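Local coordinates for protein cytochrome c (Pseudomonas aeruginosa, PDB 6RTE) that probably oxidises dihydro-heme d1 to heme d1 as the dehydrogenase NirN, pairing a heme c domain with an eight-bladed beta-propeller, at residues Asp164-Glu169 / Asp457-Leu462; Leu147-Val152 / Tyr205-Leu210; Ser411-Thr416 / His478-Val483. All coordinates share one frame; numbering follows the deposited sequence.

Contact 1. Residues Asp164-Glu169 / Asp457-Leu462; sequences DGDRFE and DGRYAL
F168 drives the edge of its ring at one face of Y460. The evidence for a T-shaped pair is direct: the ring planes stand 79° apart and the ring centroids are 5.2 Å apart. At the closest point F168 CZ lies 3.7 Å from Y460 CD2. In both residues CG is anti to the carbonyl carbon (F168 chi1 -57°, Y460 chi1 -61°); with CB already directed across, this torsion brings the rings together. L462 adds its CD1 methyl 4.0 Å from F168 CE1, meeting that ring obliquely.

F168 reaches this place from a G1 beta bulge, in which it and E169 both face D164. D164 OD1 accepts from the backbone N of D166 and of R167 and so braces the loop. D166 OD1 and R459 NH1 carry opposite charges 4.1 Å apart, too far for a salt bridge. Water 1 spans them, donating to D457 OD1 at 3.0 Å, with weak bonds to the other two groups.

The 164-169 turn joins strands 159-164 and 169-175 of one propeller blade, while 457-462 leads into strand 460-465 of another. Strand 470-476 lines the join, V474 touching both rings and L472 touching L462.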
# COMPACT_ATOMS: atom_id res chain seq x y z
N ASP A 164 -17.48 -9.37 8.21
CA ASP A 164 -17.50 -10.50 9.14
C ASP A 164 -16.79 -11.69 8.51
O ASP A 164 -17.24 -12.21 7.48
CB ASP A 164 -18.96 -10.83 9.47
CG ASP A 164 -19.13 -11.94 10.50
OD1 ASP A 164 -18.27 -12.85 10.59
OD2 ASP A 164 -20.15 -11.92 11.21
N GLY A 165 -15.68 -12.11 9.10
CA GLY A 165 -14.84 -13.14 8.51
C GLY A 165 -15.32 -14.56 8.69
O GLY A 165 -14.71 -15.48 8.12
N ASP A 166 -16.38 -14.77 9.46
CA ASP A 166 -17.00 -16.09 9.60
C ASP A 166 -18.27 -16.22 8.79
O ASP A 166 -18.56 -17.30 8.26
CB ASP A 166 -17.29 -16.37 11.08
CG ASP A 166 -16.02 -16.50 11.90
OD1 ASP A 166 -15.22 -17.41 11.61
OD2 ASP A 166 -15.81 -15.67 12.82
N ARG A 167 -19.05 -15.14 8.68
CA ARG A 167 -20.23 -15.14 7.82
C ARG A 167 -19.92 -14.62 6.42
O ARG A 167 -20.71 -14.86 5.49
CB ARG A 167 -21.35 -14.28 8.43
CG ARG A 167 -21.93 -14.83 9.73
CD ARG A 167 -23.28 -14.19 10.08
NE ARG A 167 -23.21 -13.32 11.26
CZ ARG A 167 -24.23 -13.08 12.09
NH1 ARG A 167 -25.42 -13.64 11.88
NH2 ARG A 167 -24.06 -12.28 13.14
N PHE A 168 -18.80 -13.92 6.23
CA PHE A 168 -18.45 -13.32 4.95
C PHE A 168 -19.58 -12.40 4.47
O PHE A 168 -20.00 -12.43 3.31
CB PHE A 168 -18.13 -14.40 3.91
CG PHE A 168 -17.02 -15.32 4.34
CD1 PHE A 168 -15.72 -14.85 4.45
CD2 PHE A 168 -17.28 -16.64 4.66
CE1 PHE A 168 -14.70 -15.68 4.86
CE2 PHE A 168 -16.26 -17.48 5.07
CZ PHE A 168 -14.96 -16.99 5.16
N GLU A 169 -20.07 -11.58 5.40
CA GLU A 169 -21.09 -10.59 5.14
C GLU A 169 -20.61 -9.24 5.65
O GLU A 169 -19.87 -9.17 6.63
CB GLU A 169 -22.41 -10.95 5.84
CG GLU A 169 -22.96 -12.32 5.48
CD GLU A 169 -24.11 -12.73 6.39
OE1 GLU A 169 -24.62 -11.86 7.13
OE2 GLU A 169 -24.50 -13.92 6.36
N ASP A 457 -7.87 -18.32 11.15
CA ASP A 457 -7.48 -19.72 11.31
C ASP A 457 -7.05 -20.38 10.00
O ASP A 457 -6.75 -21.58 10.00
CB ASP A 457 -8.64 -20.51 11.93
CG ASP A 457 -9.84 -20.62 11.00
OD1 ASP A 457 -9.82 -19.99 9.92
OD2 ASP A 457 -10.81 -21.33 11.35
N GLY A 458 -7.00 -19.63 8.90
CA GLY A 458 -6.52 -20.17 7.64
C GLY A 458 -7.47 -21.10 6.91
O GLY A 458 -7.08 -21.67 5.89
N ARG A 459 -8.70 -21.27 7.40
CA ARG A 459 -9.63 -22.19 6.77
C ARG A 459 -10.14 -21.69 5.42
O ARG A 459 -10.55 -22.51 4.59
CB ARG A 459 -10.83 -22.46 7.69
CG ARG A 459 -10.58 -23.51 8.76
CD ARG A 459 -11.88 -23.83 9.51
NE ARG A 459 -12.46 -22.62 10.11
CZ ARG A 459 -13.77 -22.42 10.28
NH1 ARG A 459 -14.18 -21.29 10.83
NH2 ARG A 459 -14.65 -23.33 9.90
N TYR A 460 -10.14 -20.38 5.19
CA TYR A 460 -10.65 -19.81 3.95
C TYR A 460 -9.68 -18.78 3.40
O TYR A 460 -8.98 -18.10 4.16
CB TYR A 460 -12.03 -19.17 4.13
CG TYR A 460 -13.09 -20.13 4.60
CD1 TYR A 460 -13.76 -20.94 3.70
CD2 TYR A 460 -13.41 -20.23 5.95
CE1 TYR A 460 -14.74 -21.83 4.13
CE2 TYR A 460 -14.38 -21.11 6.39
CZ TYR A 460 -15.04 -21.90 5.47
OH TYR A 460 -16.01 -22.78 5.90
N ALA A 461 -9.65 -18.67 2.07
CA ALA A 461 -8.82 -17.70 1.37
C ALA A 461 -9.71 -16.79 0.54
O ALA A 461 -10.67 -17.25 -0.09
CB ALA A 461 -7.80 -18.40 0.47
N LEU A 462 -9.41 -15.50 0.56
CA LEU A 462 -10.23 -14.49 -0.11
C LEU A 462 -9.43 -13.86 -1.25
O LEU A 462 -8.42 -13.18 -1.01
CB LEU A 462 -10.69 -13.42 0.89
CG LEU A 462 -11.84 -13.86 1.81
CD1 LEU A 462 -11.39 -14.93 2.80
CD2 LEU A 462 -12.41 -12.66 2.53
O HOH W 1 -12.62 -18.79 9.84

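Contact 2. Residues Leu147-Val152 / Tyr205-Leu210; sequences LNLFVV and YDLYNL
The backbones of L149 and L207 keep well apart, their CA atoms 8.9 Å from each other at the closest approach of the two segments, so this is a meeting of side chains and not of paired strands. Residues 147-152 run into strand 150-154, where alternation sends the CB atoms of L149 and V151 toward 205-210 and that of F150 away from it.

L207 is the common partner. Its CB lies 4.4 Å from L149 CD1, and its CD2 methyl lies 4.4 Å from V151 CG2, so the one side chain spans L149, just before the strand, and V151 within it. L149 reaches across because its chain is extended, CD1 being anti to CA (chi2 176°). V151 places CG1 anti to the backbone N (chi1 177°), which leaves CG2 as the branch that meets L207.

The turn presenting L207 is fixed by D206 at the end of strand 201-206. D206 OD1 takes the N-H of Y208 at 3.0 Å, an Asx turn, although the bond is well bent (131°). D206 OD2 receives N209 ND2 at 2.8 Å, almost straight, on the syn side but tilted out of the carboxylate plane. R191 adds a salt bridge to the same oxygen. I162 of strand 159-164, together with V151, ties L207 to the neighbouring propeller blade, and V497 of helix 497-501 packs on L207 as well.

Between the segments, then, the chemistry is wholly apolar: three buried aliphatic side chains held by dispersion and exclusion of water, with only 129 Å² of surface buried. The polar bonds of the L207 turn lie behind it, not between the segments, and there the amides and R191 are consistent with a D206 that stays negatively charged despite its burial.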
# COMPACT_ATOMS: atom_id res chain seq x y z
N LEU A 147 -11.47 -10.17 15.79
CA LEU A 147 -10.17 -10.61 15.29
C LEU A 147 -10.26 -11.34 13.96
O LEU A 147 -9.22 -11.69 13.38
CB LEU A 147 -9.48 -11.50 16.33
CG LEU A 147 -9.13 -10.78 17.64
CD1 LEU A 147 -8.50 -11.75 18.63
CD2 LEU A 147 -8.21 -9.59 17.39
N ASN A 148 -11.46 -11.60 13.44
CA ASN A 148 -11.60 -12.21 12.13
C ASN A 148 -12.24 -11.28 11.11
O ASN A 148 -12.61 -11.72 10.02
CB ASN A 148 -12.40 -13.51 12.23
CG ASN A 148 -12.04 -14.50 11.13
OD1 ASN A 148 -11.01 -14.35 10.47
ND2 ASN A 148 -12.88 -15.50 10.94
N LEU A 149 -12.37 -9.99 11.44
CA LEU A 149 -12.85 -9.01 10.48
C LEU A 149 -11.87 -8.84 9.32
O LEU A 149 -10.65 -8.83 9.51
CB LEU A 149 -13.04 -7.65 11.15
CG LEU A 149 -14.11 -7.53 12.24
CD1 LEU A 149 -14.05 -6.12 12.84
CD2 LEU A 149 -15.48 -7.84 11.68
N PHE A 150 -12.42 -8.64 8.12
CA PHE A 150 -11.64 -8.19 6.98
C PHE A 150 -11.92 -6.72 6.71
O PHE A 150 -13.08 -6.29 6.69
CB PHE A 150 -11.96 -9.00 5.73
CG PHE A 150 -11.45 -10.40 5.76
CD1 PHE A 150 -10.20 -10.71 5.25
CD2 PHE A 150 -12.24 -11.42 6.27
CE1 PHE A 150 -9.74 -12.01 5.25
CE2 PHE A 150 -11.78 -12.72 6.29
CZ PHE A 150 -10.53 -13.01 5.78
N VAL A 151 -10.86 -5.96 6.47
CA VAL A 151 -10.98 -4.63 5.88
C VAL A 151 -10.78 -4.80 4.38
O VAL A 151 -9.72 -5.25 3.93
CB VAL A 151 -9.95 -3.66 6.49
CG1 VAL A 151 -10.02 -2.29 5.83
CG2 VAL A 151 -10.17 -3.54 7.99
N VAL A 152 -11.80 -4.45 3.60
CA VAL A 152 -11.80 -4.67 2.16
C VAL A 152 -11.79 -3.33 1.46
O VAL A 152 -12.68 -2.50 1.67
CB VAL A 152 -13.01 -5.51 1.70
CG1 VAL A 152 -12.94 -5.76 0.19
CG2 VAL A 152 -13.05 -6.80 2.44
N TYR A 205 -9.92 4.91 11.73
CA TYR A 205 -11.24 4.30 11.80
C TYR A 205 -11.28 3.34 12.99
O TYR A 205 -10.39 2.51 13.15
CB TYR A 205 -11.55 3.55 10.51
CG TYR A 205 -12.97 3.04 10.39
CD1 TYR A 205 -13.98 3.87 9.93
CD2 TYR A 205 -13.29 1.73 10.71
CE1 TYR A 205 -15.28 3.41 9.80
CE2 TYR A 205 -14.59 1.26 10.58
CZ TYR A 205 -15.57 2.11 10.13
OH TYR A 205 -16.85 1.66 10.00
N ASP A 206 -12.33 3.46 13.80
CA ASP A 206 -12.53 2.63 14.98
C ASP A 206 -13.43 1.47 14.60
O ASP A 206 -14.64 1.64 14.40
CB ASP A 206 -13.15 3.46 16.10
CG ASP A 206 -13.44 2.63 17.35
OD1 ASP A 206 -13.09 1.43 17.39
OD2 ASP A 206 -14.03 3.20 18.29
N LEU A 207 -12.85 0.27 14.50
CA LEU A 207 -13.63 -0.89 14.08
C LEU A 207 -14.70 -1.25 15.10
O LEU A 207 -15.78 -1.73 14.72
CB LEU A 207 -12.72 -2.09 13.83
CG LEU A 207 -11.83 -2.02 12.59
CD1 LEU A 207 -10.72 -3.07 12.66
CD2 LEU A 207 -12.66 -2.18 11.32
N TYR A 208 -14.44 -1.03 16.39
CA TYR A 208 -15.43 -1.40 17.40
C TYR A 208 -16.70 -0.56 17.28
O TYR A 208 -17.81 -1.07 17.47
CB TYR A 208 -14.87 -1.25 18.81
CG TYR A 208 -13.85 -2.29 19.21
CD1 TYR A 208 -13.37 -3.21 18.30
CD2 TYR A 208 -13.37 -2.33 20.51
CE1 TYR A 208 -12.42 -4.14 18.66
CE2 TYR A 208 -12.42 -3.27 20.88
CZ TYR A 208 -11.95 -4.17 19.95
OH TYR A 208 -11.01 -5.11 20.31
N ASN A 209 -16.56 0.73 17.00
CA ASN A 209 -17.72 1.60 16.90
C ASN A 209 -18.12 1.90 15.46
O ASN A 209 -19.11 2.60 15.24
CB ASN A 209 -17.46 2.90 17.65
CG ASN A 209 -17.51 2.70 19.17
OD1 ASN A 209 -18.57 2.61 19.76
ND2 ASN A 209 -16.34 2.60 19.79
N LEU A 210 -17.39 1.36 14.49
CA LEU A 210 -17.67 1.56 13.07
C LEU A 210 -17.81 3.05 12.75
O LEU A 210 -18.79 3.50 12.15
CB LEU A 210 -18.91 0.76 12.64
CG LEU A 210 -18.78 -0.75 12.94
CD1 LEU A 210 -20.09 -1.48 12.65
CD2 LEU A 210 -17.63 -1.38 12.14

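Contact 3. Residues Ser411-Thr416 / His478-Val483; sequences SPYAWT and HSLEEV
S411 OG is gripped twice: W415 NE1 donates to it at 3.2 Å, nearly straight at 165° and close to the indole plane, while the backbone N of Y413 adds a weak bond. The first bond fixes the rotation of the indole; the weak one ties the Y413 backbone to the same oxygen. Both aromatic residues belong to strand 413-417, in one blade of the beta-propeller, and they meet the turn that leads into strand 482-488 of the following blade.

From that turn comes L480. Its CB does not point straight at the strand, but the tip of the side chain lies closer: with CD1 anti to CA (chi2 -163°), CD2 is the branch turned to the rings. CD2 lies 4.5 Å from Y413 CE2 and 4.4 Å from W415 CH2, approaching each ring obliquely, so this methyl makes both of the closest contacts. L429 and H439, from the two strands next along in the blade of 411-416, also touch L480.

The rings are held by neighbours as well. P412 CG lies 3.5 Å above one face of Y413, offset toward the rim, and F454 meets W415 edge-to-face. The turn carrying L480 is an ST turn, in which S479 OG accepts from the backbone N of E481 at 3.3 Å.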
# COMPACT_ATOMS: atom_id res chain seq x y z
N SER A 411 -1.71 -23.38 5.93
CA SER A 411 -1.79 -23.75 4.52
C SER A 411 -0.49 -24.40 4.05
O SER A 411 0.60 -23.97 4.45
CB SER A 411 -2.07 -22.53 3.64
OG SER A 411 -2.20 -22.90 2.28
N PRO A 412 -0.55 -25.43 3.20
CA PRO A 412 0.69 -26.01 2.65
C PRO A 412 1.18 -25.36 1.36
O PRO A 412 2.15 -25.86 0.78
CB PRO A 412 0.27 -27.46 2.38
CG PRO A 412 -1.17 -27.36 2.02
CD PRO A 412 -1.74 -26.18 2.78
N TYR A 413 0.56 -24.27 0.91
CA TYR A 413 0.93 -23.62 -0.33
C TYR A 413 1.23 -22.15 -0.10
O TYR A 413 0.72 -21.53 0.83
CB TYR A 413 -0.18 -23.72 -1.39
CG TYR A 413 -0.89 -25.05 -1.45
CD1 TYR A 413 -0.31 -26.14 -2.09
CD2 TYR A 413 -2.14 -25.21 -0.88
CE1 TYR A 413 -0.96 -27.36 -2.15
CE2 TYR A 413 -2.81 -26.43 -0.94
CZ TYR A 413 -2.21 -27.50 -1.57
OH TYR A 413 -2.86 -28.72 -1.63
N ALA A 414 2.07 -21.60 -0.98
CA ALA A 414 2.22 -20.15 -1.13
C ALA A 414 1.37 -19.71 -2.32
O ALA A 414 1.49 -20.27 -3.41
CB ALA A 414 3.68 -19.77 -1.34
N TRP A 415 0.52 -18.71 -2.10
CA TRP A 415 -0.46 -18.28 -3.08
C TRP A 415 0.05 -17.02 -3.76
O TRP A 415 0.30 -16.01 -3.10
CB TRP A 415 -1.81 -18.01 -2.41
CG TRP A 415 -2.38 -19.17 -1.62
CD1 TRP A 415 -1.72 -19.95 -0.71
CD2 TRP A 415 -3.73 -19.65 -1.64
NE1 TRP A 415 -2.57 -20.89 -0.18
CE2 TRP A 415 -3.81 -20.73 -0.73
CE3 TRP A 415 -4.88 -19.27 -2.34
CZ2 TRP A 415 -4.99 -21.43 -0.51
CZ3 TRP A 415 -6.05 -19.98 -2.12
CH2 TRP A 415 -6.10 -21.04 -1.22
N THR A 416 0.20 -17.07 -5.09
CA THR A 416 0.70 -15.92 -5.85
C THR A 416 -0.08 -15.83 -7.16
O THR A 416 -1.12 -16.47 -7.33
CB THR A 416 2.22 -16.03 -6.05
OG1 THR A 416 2.73 -14.78 -6.54
CG2 THR A 416 2.57 -17.15 -7.02
N HIS A 478 -8.43 -25.65 2.05
CA HIS A 478 -7.96 -27.03 1.95
C HIS A 478 -8.62 -27.79 0.80
O HIS A 478 -7.92 -28.38 -0.03
CB HIS A 478 -8.19 -27.76 3.27
CG HIS A 478 -7.43 -27.18 4.42
ND1 HIS A 478 -6.08 -27.41 4.61
CD2 HIS A 478 -7.81 -26.36 5.42
CE1 HIS A 478 -5.67 -26.76 5.68
NE2 HIS A 478 -6.70 -26.11 6.20
N SER A 479 -9.95 -27.78 0.73
CA SER A 479 -10.64 -28.38 -0.41
C SER A 479 -10.38 -27.59 -1.69
O SER A 479 -10.36 -28.18 -2.78
CB SER A 479 -12.14 -28.45 -0.14
OG SER A 479 -12.78 -27.23 -0.47
N LEU A 480 -10.18 -26.28 -1.58
CA LEU A 480 -9.88 -25.39 -2.70
C LEU A 480 -11.09 -25.09 -3.57
O LEU A 480 -10.93 -24.68 -4.72
CB LEU A 480 -8.75 -25.94 -3.58
CG LEU A 480 -7.45 -26.32 -2.88
CD1 LEU A 480 -6.31 -26.44 -3.89
CD2 LEU A 480 -7.08 -25.32 -1.78
N GLU A 481 -12.30 -25.26 -3.05
CA GLU A 481 -13.52 -25.02 -3.81
C GLU A 481 -14.10 -23.66 -3.45
O GLU A 481 -13.99 -23.20 -2.31
CB GLU A 481 -14.56 -26.11 -3.53
CG GLU A 481 -14.04 -27.54 -3.66
CD GLU A 481 -14.18 -28.12 -5.06
OE1 GLU A 481 -14.72 -27.43 -5.95
OE2 GLU A 481 -13.75 -29.28 -5.27
N GLU A 482 -14.72 -23.00 -4.43
CA GLU A 482 -15.35 -21.72 -4.17
C GLU A 482 -16.56 -21.92 -3.27
O GLU A 482 -17.44 -22.74 -3.55
CB GLU A 482 -15.78 -21.04 -5.46
CG GLU A 482 -16.65 -19.80 -5.22
CD GLU A 482 -16.99 -19.05 -6.48
OE1 GLU A 482 -16.28 -19.23 -7.49
OE2 GLU A 482 -17.97 -18.27 -6.47
N VAL A 483 -16.62 -21.14 -2.19
CA VAL A 483 -17.70 -21.22 -1.22
C VAL A 483 -18.65 -20.03 -1.31
O VAL A 483 -19.85 -20.20 -1.03
CB VAL A 483 -17.11 -21.34 0.21
CG1 VAL A 483 -18.20 -21.17 1.25
CG2 VAL A 483 -16.40 -22.68 0.37

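Overall arrangement
Contact 1 lies in the middle of the series, its centre 14 Å from that of contact 2 and 13 Å from that of contact 3. Toward contact 2, L462 CD1 packs 3.6 Å from F150 CZ, and N148 ND2 makes a weak hydrogen bond to D166 OD1. Toward contact 3, A461 CB lies 3.5 Å from W415 CZ3. Contacts 2 and 3 do not touch, their nearest atoms being about 11 Å apart. Together they follow four blades round the ring, contact 1 joining early and late parts of the chain across the closure, where strand 491-496 pairs with strand 150-154. Heme c is bound by residues between 46 and 198; the propeller probably houses heme d1.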